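Side-chain contacts in 4-alpha-glucanotransferase (Aquifex aeolicus, PDB 1TZ7), which belongs to the amylomaltase (disproportionating enzyme, D-enzyme) family of glucanotransferases and is built round a parallel eight-stranded beta/alpha barrel: residues S149-D154 with F200-F205; M159-E164 with Y170-E175; K177-E182 with D237-P242. One frame throughout, in Å; residues are numbered along the deposited sequence.

Contact 1 (S149-D154 with F200-F205); sequences SYWLRD and FVQFVF
Gln202, on helix 192-218, reaches across to Trp151 and Leu152 near the start of helix 149-165, and its side chain is the sole bridge between the two segments. The apolar part of the contact is small. Leu152 CD1 rests on Gln202 CG at 3.7 Å, the two chains running antiparallel alongside each other, and the same CG lies 3.9 Å from Trp151 CH2. Leu152 CG lies opposite the backbone N (chi1 179°), which carries CD1 toward helix 192-218; its CB meanwhile sits over the centre of one face of the neighbouring Trp151 indole.

The polar part is an edge approach. Gln202 OE1 comes to 3.4 Å from Trp151 CH2, near the plane of the indole, and the amide meets the rim of the ring, its plane turned 82° from that of the indole. This oxygen has a stronger partner, the backbone N of Gly86, which hydrogen-bonds to it. Phe84 and His295 also meet the Trp151 ring, His295 edge-to-face.

All three touching residues are buried, and the amide joins two helices to the loop at Gly86. A carbonyl oxygen beside the weakly positive C-H rim of an indole is electrostatically favourable, so the buried polar group probably suits its aromatic surroundings.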
loop_
_atom_site.group_PDB
_atom_site.type_symbol
_atom_site.label_atom_id
_atom_site.label_comp_id
_atom_site.label_asym_id
_atom_site.label_seq_id
_atom_site.Cartn_x
_atom_site.Cartn_y
_atom_site.Cartn_z
ATOM N N SER A 149 11.542 18.650 -2.055
ATOM C CA SER A 149 12.875 18.701 -2.675
ATOM C C SER A 149 13.678 17.414 -2.445
ATOM O O SER A 149 14.498 17.028 -3.278
ATOM C CB SER A 149 13.664 19.895 -2.129
ATOM O OG SER A 149 13.788 19.820 -0.715
ATOM N N TYR A 150 13.437 16.765 -1.312
ATOM C CA TYR A 150 14.232 15.614 -0.894
ATOM C C TYR A 150 14.054 14.376 -1.823
ATOM O O TYR A 150 14.930 13.513 -1.879
ATOM C CB TYR A 150 13.908 15.234 0.579
ATOM C CG TYR A 150 12.425 15.081 0.872
ATOM C CD1 TYR A 150 11.841 13.827 0.942
ATOM C CD2 TYR A 150 11.609 16.200 1.081
ATOM C CE1 TYR A 150 10.484 13.677 1.210
ATOM C CE2 TYR A 150 10.249 16.060 1.346
ATOM C CZ TYR A 150 9.695 14.797 1.406
ATOM O OH TYR A 150 8.343 14.642 1.667
ATOM N N TRP A 151 12.923 14.301 -2.546
ATOM C CA TRP A 151 12.666 13.154 -3.453
ATOM C C TRP A 151 12.276 13.558 -4.895
ATOM O O TRP A 151 12.560 12.825 -5.842
ATOM C CB TRP A 151 11.592 12.231 -2.868
ATOM C CG TRP A 151 10.210 12.820 -2.873
ATOM C CD1 TRP A 151 9.637 13.563 -1.887
ATOM C CD2 TRP A 151 9.226 12.710 -3.910
ATOM N NE1 TRP A 151 8.360 13.926 -2.243
ATOM C CE2 TRP A 151 8.083 13.414 -3.481
ATOM C CE3 TRP A 151 9.194 12.089 -5.161
ATOM C CZ2 TRP A 151 6.928 13.514 -4.256
ATOM C CZ3 TRP A 151 8.040 12.191 -5.931
ATOM C CH2 TRP A 151 6.930 12.895 -5.473
ATOM N N LEU A 152 11.625 14.711 -5.052
ATOM C CA LEU A 152 10.909 15.020 -6.298
ATOM C C LEU A 152 11.840 15.509 -7.414
ATOM O O LEU A 152 11.607 15.226 -8.578
ATOM C CB LEU A 152 9.810 16.048 -6.047
ATOM C CG LEU A 152 8.989 16.468 -7.277
ATOM C CD1 LEU A 152 8.386 15.261 -7.995
ATOM C CD2 LEU A 152 7.903 17.446 -6.874
ATOM N N ARG A 153 12.888 16.248 -7.048
ATOM C CA ARG A 153 13.916 16.644 -8.018
ATOM C C ARG A 153 14.510 15.412 -8.676
ATOM O O ARG A 153 14.708 15.376 -9.889
ATOM C CB ARG A 153 15.029 17.453 -7.335
ATOM C CG ARG A 153 14.619 18.862 -6.931
ATOM C CD ARG A 153 15.384 19.413 -5.719
ATOM N NE ARG A 153 15.729 20.827 -5.877
ATOM C CZ ARG A 153 14.857 21.837 -5.774
ATOM N NH1 ARG A 153 15.272 23.089 -5.935
ATOM N NH2 ARG A 153 13.575 21.599 -5.513
ATOM N N ASP A 154 14.787 14.397 -7.865
ATOM C CA ASP A 154 15.395 13.173 -8.342
ATOM C C ASP A 154 14.404 12.336 -9.147
ATOM O O ASP A 154 14.776 11.716 -10.129
ATOM C CB ASP A 154 15.930 12.356 -7.168
ATOM C CG ASP A 154 17.189 12.949 -6.574
ATOM O OD1 ASP A 154 17.270 13.065 -5.336
ATOM O OD2 ASP A 154 18.144 13.328 -7.267
ATOM N N PHE A 200 4.699 18.429 -12.374
ATOM C CA PHE A 200 3.298 18.847 -12.537
ATOM C C PHE A 200 2.340 17.690 -12.261
ATOM O O PHE A 200 1.313 17.873 -11.620
ATOM C CB PHE A 200 3.061 19.392 -13.956
ATOM C CG PHE A 200 1.601 19.498 -14.334
ATOM C CD1 PHE A 200 0.828 20.561 -13.887
ATOM C CD2 PHE A 200 1.003 18.531 -15.139
ATOM C CE1 PHE A 200 -0.517 20.660 -14.234
ATOM C CE2 PHE A 200 -0.339 18.626 -15.486
ATOM C CZ PHE A 200 -1.097 19.691 -15.033
ATOM N N VAL A 201 2.685 16.500 -12.748
ATOM C CA VAL A 201 1.865 15.310 -12.513
ATOM C C VAL A 201 1.809 14.983 -11.012
ATOM O O VAL A 201 0.749 14.674 -10.475
ATOM C CB VAL A 201 2.408 14.074 -13.301
ATOM C CG1 VAL A 201 1.741 12.789 -12.825
ATOM C CG2 VAL A 201 2.190 14.261 -14.792
ATOM N N GLN A 202 2.957 15.065 -10.349
ATOM C CA GLN A 202 3.029 14.831 -8.909
ATOM C C GLN A 202 2.292 15.923 -8.133
ATOM O O GLN A 202 1.632 15.648 -7.141
ATOM C CB GLN A 202 4.486 14.761 -8.457
ATOM C CG GLN A 202 5.211 13.513 -8.923
ATOM C CD GLN A 202 4.470 12.252 -8.560
ATOM O OE1 GLN A 202 4.229 11.991 -7.391
ATOM N NE2 GLN A 202 4.096 11.471 -9.564
ATOM N N PHE A 203 2.416 17.159 -8.598
ATOM C CA PHE A 203 1.682 18.289 -8.024
ATOM C C PHE A 203 0.172 18.005 -8.027
ATOM O O PHE A 203 -0.494 18.113 -6.995
ATOM C CB PHE A 203 1.985 19.561 -8.826
ATOM C CG PHE A 203 1.142 20.752 -8.437
ATOM C CD1 PHE A 203 0.106 21.186 -9.260
ATOM C CD2 PHE A 203 1.394 21.448 -7.264
ATOM C CE1 PHE A 203 -0.667 22.292 -8.910
ATOM C CE2 PHE A 203 0.618 22.557 -6.912
ATOM C CZ PHE A 203 -0.409 22.972 -7.736
ATOM N N VAL A 204 -0.353 17.630 -9.188
ATOM C CA VAL A 204 -1.778 17.354 -9.330
ATOM C C VAL A 204 -2.215 16.247 -8.377
ATOM O O VAL A 204 -3.271 16.339 -7.761
ATOM C CB VAL A 204 -2.140 16.946 -10.783
ATOM C CG1 VAL A 204 -3.591 16.457 -10.862
ATOM C CG2 VAL A 204 -1.919 18.117 -11.736
ATOM N N PHE A 205 -1.395 15.202 -8.257
ATOM C CA PHE A 205 -1.744 14.058 -7.419
ATOM C C PHE A 205 -1.803 14.452 -5.948
ATOM O O PHE A 205 -2.764 14.136 -5.252
ATOM C CB PHE A 205 -0.737 12.916 -7.598
ATOM C CG PHE A 205 -0.981 11.751 -6.672
ATOM C CD1 PHE A 205 -1.716 10.650 -7.097
ATOM C CD2 PHE A 205 -0.493 11.767 -5.368
ATOM C CE1 PHE A 205 -1.953 9.581 -6.243
ATOM C CE2 PHE A 205 -0.726 10.703 -4.514
ATOM C CZ PHE A 205 -1.458 9.606 -4.954
#

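Contact 2 (M159-E164 with Y170-E175); sequences MAIKEE and YEWDEE
Ile161 sets its CG2 methyl on the six-membered ring of Trp172 in a CH-pi contact, packing helix 149-165 against the loop that leads into helix 174-177. The methyl carbon is 3.4 Å from the ring centroid and only 13° off the ring normal, so it lies squarely over the face. Its nearest ring atom is Trp172 CE2, at 3.4 Å. Behind it, Ile161 CB is 3.7 Å from both Trp172 CZ2 and CH2, and the two side chains cross at about a right angle. The isoleucine torsion explains the choice of branch: CG1 takes the place beside the backbone N (chi1 -62°), leaving CG2 anti to that N and directed at the indole.

Lys162 adds a smaller contact through its base, CB lying 4.0 Å from Trp172 CZ2, while beyond CB the chain kinks and its amino end turns off from the indole.

In the next shell, Trp172 NE1 gives a weak hydrogen bond to the carbonyl O of Lys167, a tie within the connection between the two segments. Trp239 meets the indole edge-to-face, and Val187 of helix 181-190 packs on Ile161. The tryptophan is thus buried between its own loop, the preceding helix and a second indole. The helix backbone also closes in on the ring: the amide N of Lys162 approaches Trp172 CZ2 obliquely, at 3.4 Å.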
loop_
_atom_site.group_PDB
_atom_site.type_symbol
_atom_site.label_atom_id
_atom_site.label_comp_id
_atom_site.label_asym_id
_atom_site.label_seq_id
_atom_site.Cartn_x
_atom_site.Cartn_y
_atom_site.Cartn_z
ATOM N N MET A 159 12.414 10.230 -14.338
ATOM C CA MET A 159 11.359 9.925 -15.305
ATOM C C MET A 159 11.650 10.552 -16.669
ATOM O O MET A 159 11.282 10.001 -17.697
ATOM C CB MET A 159 10.004 10.424 -14.793
ATOM C CG MET A 159 9.470 9.662 -13.576
ATOM S SD MET A 159 9.137 7.928 -13.915
ATOM C CE MET A 159 7.693 8.049 -14.991
ATOM N N ALA A 160 12.310 11.709 -16.664
ATOM C CA ALA A 160 12.603 12.438 -17.907
ATOM C C ALA A 160 13.719 11.756 -18.700
ATOM O O ALA A 160 13.691 11.732 -19.932
ATOM C CB ALA A 160 12.981 13.871 -17.598
ATOM N N ILE A 161 14.698 11.204 -17.984
ATOM C CA ILE A 161 15.808 10.486 -18.614
ATOM C C ILE A 161 15.349 9.110 -19.099
ATOM O O ILE A 161 15.763 8.648 -20.159
ATOM C CB ILE A 161 16.995 10.334 -17.616
ATOM C CG1 ILE A 161 17.523 11.709 -17.201
ATOM C CG2 ILE A 161 18.122 9.513 -18.243
ATOM C CD1 ILE A 161 18.348 11.688 -15.935
ATOM N N LYS A 162 14.490 8.464 -18.309
ATOM C CA LYS A 162 13.901 7.175 -18.690
ATOM C C LYS A 162 13.088 7.314 -19.982
ATOM O O LYS A 162 13.097 6.426 -20.832
ATOM C CB LYS A 162 13.003 6.647 -17.563
ATOM C CG LYS A 162 12.571 5.200 -17.739
ATOM C CD LYS A 162 12.111 4.583 -16.418
ATOM C CE LYS A 162 10.633 4.825 -16.165
ATOM N NZ LYS A 162 9.979 3.645 -15.540
ATOM N N GLU A 163 12.392 8.438 -20.111
ATOM C CA GLU A 163 11.618 8.741 -21.312
ATOM C C GLU A 163 12.528 8.855 -22.531
ATOM O O GLU A 163 12.277 8.240 -23.562
ATOM C CB GLU A 163 10.856 10.056 -21.127
ATOM C CG GLU A 163 9.348 9.911 -21.134
ATOM C CD GLU A 163 8.647 11.171 -20.665
ATOM O OE1 GLU A 163 9.311 12.225 -20.579
ATOM O OE2 GLU A 163 7.434 11.109 -20.383
ATOM N N GLU A 164 13.583 9.652 -22.398
ATOM C CA GLU A 164 14.439 9.996 -23.526
ATOM C C GLU A 164 15.180 8.766 -24.033
ATOM O O GLU A 164 15.035 8.378 -25.191
ATOM C CB GLU A 164 15.444 11.085 -23.115
ATOM C CG GLU A 164 16.382 11.534 -24.231
ATOM C CD GLU A 164 15.811 12.675 -25.052
ATOM O OE1 GLU A 164 16.583 13.582 -25.427
ATOM O OE2 GLU A 164 14.594 12.665 -25.325
ATOM N N TYR A 170 19.932 1.561 -14.692
ATOM C CA TYR A 170 21.159 0.753 -14.677
ATOM C C TYR A 170 21.649 0.436 -16.094
ATOM O O TYR A 170 22.697 -0.173 -16.265
ATOM C CB TYR A 170 20.946 -0.554 -13.882
ATOM C CG TYR A 170 19.730 -1.355 -14.307
ATOM C CD1 TYR A 170 18.498 -1.158 -13.693
ATOM C CD2 TYR A 170 19.817 -2.312 -15.317
ATOM C CE1 TYR A 170 17.385 -1.887 -14.072
ATOM C CE2 TYR A 170 18.707 -3.047 -15.706
ATOM C CZ TYR A 170 17.493 -2.829 -15.078
ATOM O OH TYR A 170 16.389 -3.550 -15.453
ATOM N N GLU A 171 20.880 0.859 -17.100
ATOM C CA GLU A 171 21.274 0.694 -18.505
ATOM C C GLU A 171 21.739 2.028 -19.131
ATOM O O GLU A 171 22.227 2.052 -20.260
ATOM C CB GLU A 171 20.106 0.117 -19.318
ATOM C CG GLU A 171 19.439 -1.098 -18.675
ATOM C CD GLU A 171 18.495 -1.822 -19.622
ATOM O OE1 GLU A 171 17.413 -1.274 -19.921
ATOM O OE2 GLU A 171 18.836 -2.941 -20.065
ATOM N N TRP A 172 21.582 3.128 -18.388
ATOM C CA TRP A 172 21.977 4.458 -18.882
ATOM C C TRP A 172 23.483 4.561 -19.018
ATOM O O TRP A 172 24.223 3.751 -18.461
ATOM C CB TRP A 172 21.490 5.555 -17.933
ATOM C CG TRP A 172 20.013 5.722 -17.891
ATOM C CD1 TRP A 172 19.108 5.301 -18.824
ATOM C CD2 TRP A 172 19.258 6.362 -16.863
ATOM N NE1 TRP A 172 17.834 5.639 -18.432
ATOM C CE2 TRP A 172 17.898 6.291 -17.230
ATOM C CE3 TRP A 172 19.592 6.992 -15.655
ATOM C CZ2 TRP A 172 16.877 6.825 -16.439
ATOM C CZ3 TRP A 172 18.575 7.520 -14.873
ATOM C CH2 TRP A 172 17.237 7.433 -15.270
ATOM N N ASP A 173 23.938 5.573 -19.757
ATOM C CA ASP A 173 25.355 5.913 -19.803
ATOM C C ASP A 173 25.928 5.977 -18.389
ATOM O O ASP A 173 25.243 6.379 -17.449
ATOM C CB ASP A 173 25.563 7.259 -20.518
ATOM C CG ASP A 173 25.616 7.118 -22.034
ATOM O OD1 ASP A 173 25.297 6.024 -22.545
ATOM O OD2 ASP A 173 25.966 8.046 -22.791
ATOM N N GLU A 174 27.188 5.582 -18.250
ATOM C CA GLU A 174 27.789 5.341 -16.940
ATOM C C GLU A 174 27.765 6.599 -16.065
ATOM O O GLU A 174 27.698 6.508 -14.842
ATOM C CB GLU A 174 29.234 4.848 -17.102
ATOM C CG GLU A 174 29.788 4.135 -15.879
ATOM C CD GLU A 174 29.730 2.625 -16.010
ATOM O OE1 GLU A 174 30.550 2.060 -16.771
ATOM O OE2 GLU A 174 28.864 2.001 -15.353
ATOM N N GLU A 175 27.815 7.766 -16.700
ATOM C CA GLU A 175 27.903 9.026 -15.971
ATOM C C GLU A 175 26.565 9.409 -15.330
ATOM O O GLU A 175 26.531 9.894 -14.205
ATOM C CB GLU A 175 28.379 10.147 -16.894
ATOM C CG GLU A 175 29.335 11.120 -16.228
ATOM C CD GLU A 175 30.259 11.789 -17.212
ATOM O OE1 GLU A 175 29.824 12.755 -17.869
ATOM O OE2 GLU A 175 31.423 11.348 -17.332
#

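Contact 3 (K177-E182 with D237-P242); sequences KRREKE and DVWTNP
Arg179 lies over the indole of Trp239 in a cation-pi contact, from a Schellman motif that ends helix 174-177. It is the C-prime residue, with positive phi, and the motif's bonds run from Glu180 N to Glu175 O and from Arg179 N to Leu176 O.

From this turn CB of Arg179 is directed toward helix 236-240. CG is the first atom to touch, 3.6 Å from Trp239 NE1. CD follows, over the five-membered ring, 4.1 Å from its centroid and 10° off its normal; it also packs closely on the backbone carbonyl O of Trp239. A bend at chi3 (52°) then turns the chain, and NE passes near Thr240 CA. The guanidinium stands on edge above the indole, the planes 89° apart, with CZ 4.7 Å from the centroid of the six-membered ring. NH2 points down to that ring, 3.5 Å from Trp239 CH2, while the methyl of Thr240 covers one guanidinium face, CG2 lying 3.7 Å from Arg179 CZ. NH1 forms a salt bridge with Asp154, which probably helps to fix the rotation of the group.

Trp239 is held in turn by a hydrogen bond from NE1 to Leu176 O, and Leu184 of helix 181-190 packs on its side chain. A second carbonyl lies at the indole edge, near its plane: Lys177 O, 3.5 Å from Trp239 NE1.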
loop_
_atom_site.group_PDB
_atom_site.type_symbol
_atom_site.label_atom_id
_atom_site.label_comp_id
_atom_site.label_asym_id
_atom_site.label_seq_id
_atom_site.Cartn_x
_atom_site.Cartn_y
_atom_site.Cartn_z
ATOM N N LYS A 177 24.212 7.077 -14.832
ATOM C CA LYS A 177 23.922 5.898 -14.018
ATOM C C LYS A 177 24.483 6.050 -12.600
ATOM O O LYS A 177 23.846 5.650 -11.627
ATOM C CB LYS A 177 24.519 4.651 -14.688
ATOM C CG LYS A 177 24.328 3.358 -13.920
ATOM C CD LYS A 177 24.969 2.185 -14.659
ATOM C CE LYS A 177 25.010 0.935 -13.803
ATOM N NZ LYS A 177 25.939 -0.087 -14.359
ATOM N N ARG A 178 25.677 6.630 -12.496
ATOM C CA ARG A 178 26.364 6.766 -11.213
ATOM C C ARG A 178 26.193 8.177 -10.650
ATOM O O ARG A 178 26.819 8.536 -9.659
ATOM C CB ARG A 178 27.855 6.446 -11.374
ATOM C CG ARG A 178 28.133 5.111 -12.055
ATOM C CD ARG A 178 29.199 4.276 -11.375
ATOM N NE ARG A 178 29.320 2.954 -11.982
ATOM C CZ ARG A 178 30.250 2.060 -11.659
ATOM N NH1 ARG A 178 31.156 2.340 -10.725
ATOM N NH2 ARG A 178 30.278 0.882 -12.273
ATOM N N ARG A 179 25.345 8.972 -11.301
ATOM C CA ARG A 179 24.957 10.288 -10.792
ATOM C C ARG A 179 26.170 11.210 -10.595
ATOM O O ARG A 179 26.318 11.844 -9.553
ATOM C CB ARG A 179 24.178 10.145 -9.475
ATOM C CG ARG A 179 22.831 9.452 -9.633
ATOM C CD ARG A 179 22.102 9.204 -8.321
ATOM N NE ARG A 179 21.979 10.423 -7.517
ATOM C CZ ARG A 179 21.090 11.390 -7.744
ATOM N NH1 ARG A 179 21.061 12.457 -6.957
ATOM N NH2 ARG A 179 20.228 11.293 -8.753
ATOM N N GLU A 180 27.029 11.277 -11.604
ATOM C CA GLU A 180 28.100 12.268 -11.624
ATOM C C GLU A 180 27.505 13.673 -11.642
ATOM O O GLU A 180 26.565 13.948 -12.388
ATOM C CB GLU A 180 29.008 12.063 -12.845
ATOM C CG GLU A 180 30.446 11.696 -12.494
ATOM C CD GLU A 180 30.611 10.224 -12.163
ATOM O OE1 GLU A 180 30.631 9.401 -13.103
ATOM O OE2 GLU A 180 30.723 9.889 -10.965
ATOM N N LYS A 181 28.059 14.553 -10.812
ATOM C CA LYS A 181 27.449 15.858 -10.539
ATOM C C LYS A 181 27.186 16.639 -11.829
ATOM O O LYS A 181 26.073 17.114 -12.059
ATOM C CB LYS A 181 28.352 16.681 -9.605
ATOM C CG LYS A 181 28.449 16.125 -8.169
ATOM C CD LYS A 181 29.871 16.290 -7.579
ATOM C CE LYS A 181 30.443 14.955 -7.082
ATOM N NZ LYS A 181 31.922 14.874 -7.260
ATOM N N GLU A 182 28.214 16.763 -12.664
ATOM C CA GLU A 182 28.143 17.614 -13.853
ATOM C C GLU A 182 27.157 17.056 -14.885
ATOM O O GLU A 182 26.401 17.807 -15.496
ATOM C CB GLU A 182 29.534 17.767 -14.489
ATOM C CG GLU A 182 29.593 18.804 -15.604
ATOM C CD GLU A 182 31.019 19.155 -16.008
ATOM O OE1 GLU A 182 31.688 18.307 -16.633
ATOM O OE2 GLU A 182 31.468 20.279 -15.700
ATOM N N ASP A 237 14.722 5.267 -6.285
ATOM C CA ASP A 237 15.241 5.138 -4.917
ATOM C C ASP A 237 16.587 4.421 -4.881
ATOM O O ASP A 237 17.501 4.850 -4.192
ATOM C CB ASP A 237 14.242 4.398 -4.042
ATOM C CG ASP A 237 12.872 5.031 -4.065
ATOM O OD1 ASP A 237 11.916 4.367 -4.519
ATOM O OD2 ASP A 237 12.655 6.190 -3.659
ATOM N N VAL A 238 16.701 3.325 -5.628
ATOM C CA VAL A 238 17.969 2.594 -5.722
ATOM C C VAL A 238 18.980 3.421 -6.508
ATOM O O VAL A 238 20.148 3.501 -6.143
ATOM C CB VAL A 238 17.783 1.207 -6.398
ATOM C CG1 VAL A 238 19.097 0.469 -6.464
ATOM C CG2 VAL A 238 16.744 0.374 -5.638
ATOM N N TRP A 239 18.512 4.041 -7.585
ATOM C CA TRP A 239 19.334 4.944 -8.386
ATOM C C TRP A 239 19.982 6.044 -7.521
ATOM O O TRP A 239 21.171 6.322 -7.658
ATOM C CB TRP A 239 18.483 5.580 -9.488
ATOM C CG TRP A 239 19.236 6.518 -10.376
ATOM C CD1 TRP A 239 20.410 6.270 -11.024
ATOM C CD2 TRP A 239 18.866 7.856 -10.720
ATOM N NE1 TRP A 239 20.794 7.372 -11.749
ATOM C CE2 TRP A 239 19.862 8.362 -11.579
ATOM C CE3 TRP A 239 17.786 8.689 -10.384
ATOM C CZ2 TRP A 239 19.813 9.656 -12.108
ATOM C CZ3 TRP A 239 17.741 9.970 -10.912
ATOM C CH2 TRP A 239 18.750 10.439 -11.763
ATOM N N THR A 240 19.194 6.658 -6.634
ATOM C CA THR A 240 19.677 7.812 -5.845
ATOM C C THR A 240 20.514 7.382 -4.650
ATOM O O THR A 240 21.390 8.114 -4.214
ATOM C CB THR A 240 18.497 8.699 -5.351
ATOM O OG1 THR A 240 17.345 7.897 -5.079
ATOM C CG2 THR A 240 18.046 9.643 -6.425
ATOM N N ASN A 241 20.238 6.196 -4.119
ATOM C CA ASN A 241 20.923 5.723 -2.919
ATOM C C ASN A 241 21.458 4.292 -3.068
ATOM O O ASN A 241 21.076 3.406 -2.316
ATOM C CB ASN A 241 19.982 5.793 -1.719
ATOM C CG ASN A 241 19.323 7.146 -1.573
ATOM O OD1 ASN A 241 18.148 7.318 -1.901
ATOM N ND2 ASN A 241 20.071 8.112 -1.084
ATOM N N PRO A 242 22.352 4.077 -4.028
ATOM C CA PRO A 242 22.873 2.730 -4.304
ATOM C C PRO A 242 23.599 2.116 -3.098
ATOM O O PRO A 242 23.480 0.919 -2.857
ATOM C CB PRO A 242 23.850 2.957 -5.473
ATOM C CG PRO A 242 24.157 4.418 -5.448
ATOM C CD PRO A 242 22.943 5.092 -4.915
#

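In the fold
The three contacts lie on one side of the chain's centre, their own centres about 19, 27 and 26 Å from it, in a largely helical region peripheral to the barrel. Contacts 1 and 2 share helix 149-165; their centres are about 18 Å apart and they do not touch. Contact 3 meets both. With contact 1 it shares the salt bridge Asp154 OD2 to Arg179 NH1, 3.1 Å long, although their centres are also about 18 Å apart. It touches contact 2, whose centre is about 11 Å away, where Trp172 CZ3 comes to 3.6 Å from Trp239 CE2. Contact 2 falls wholly within the chain between the two halves of contact 1, while the segments of contacts 1 and 3 interleave in sequence.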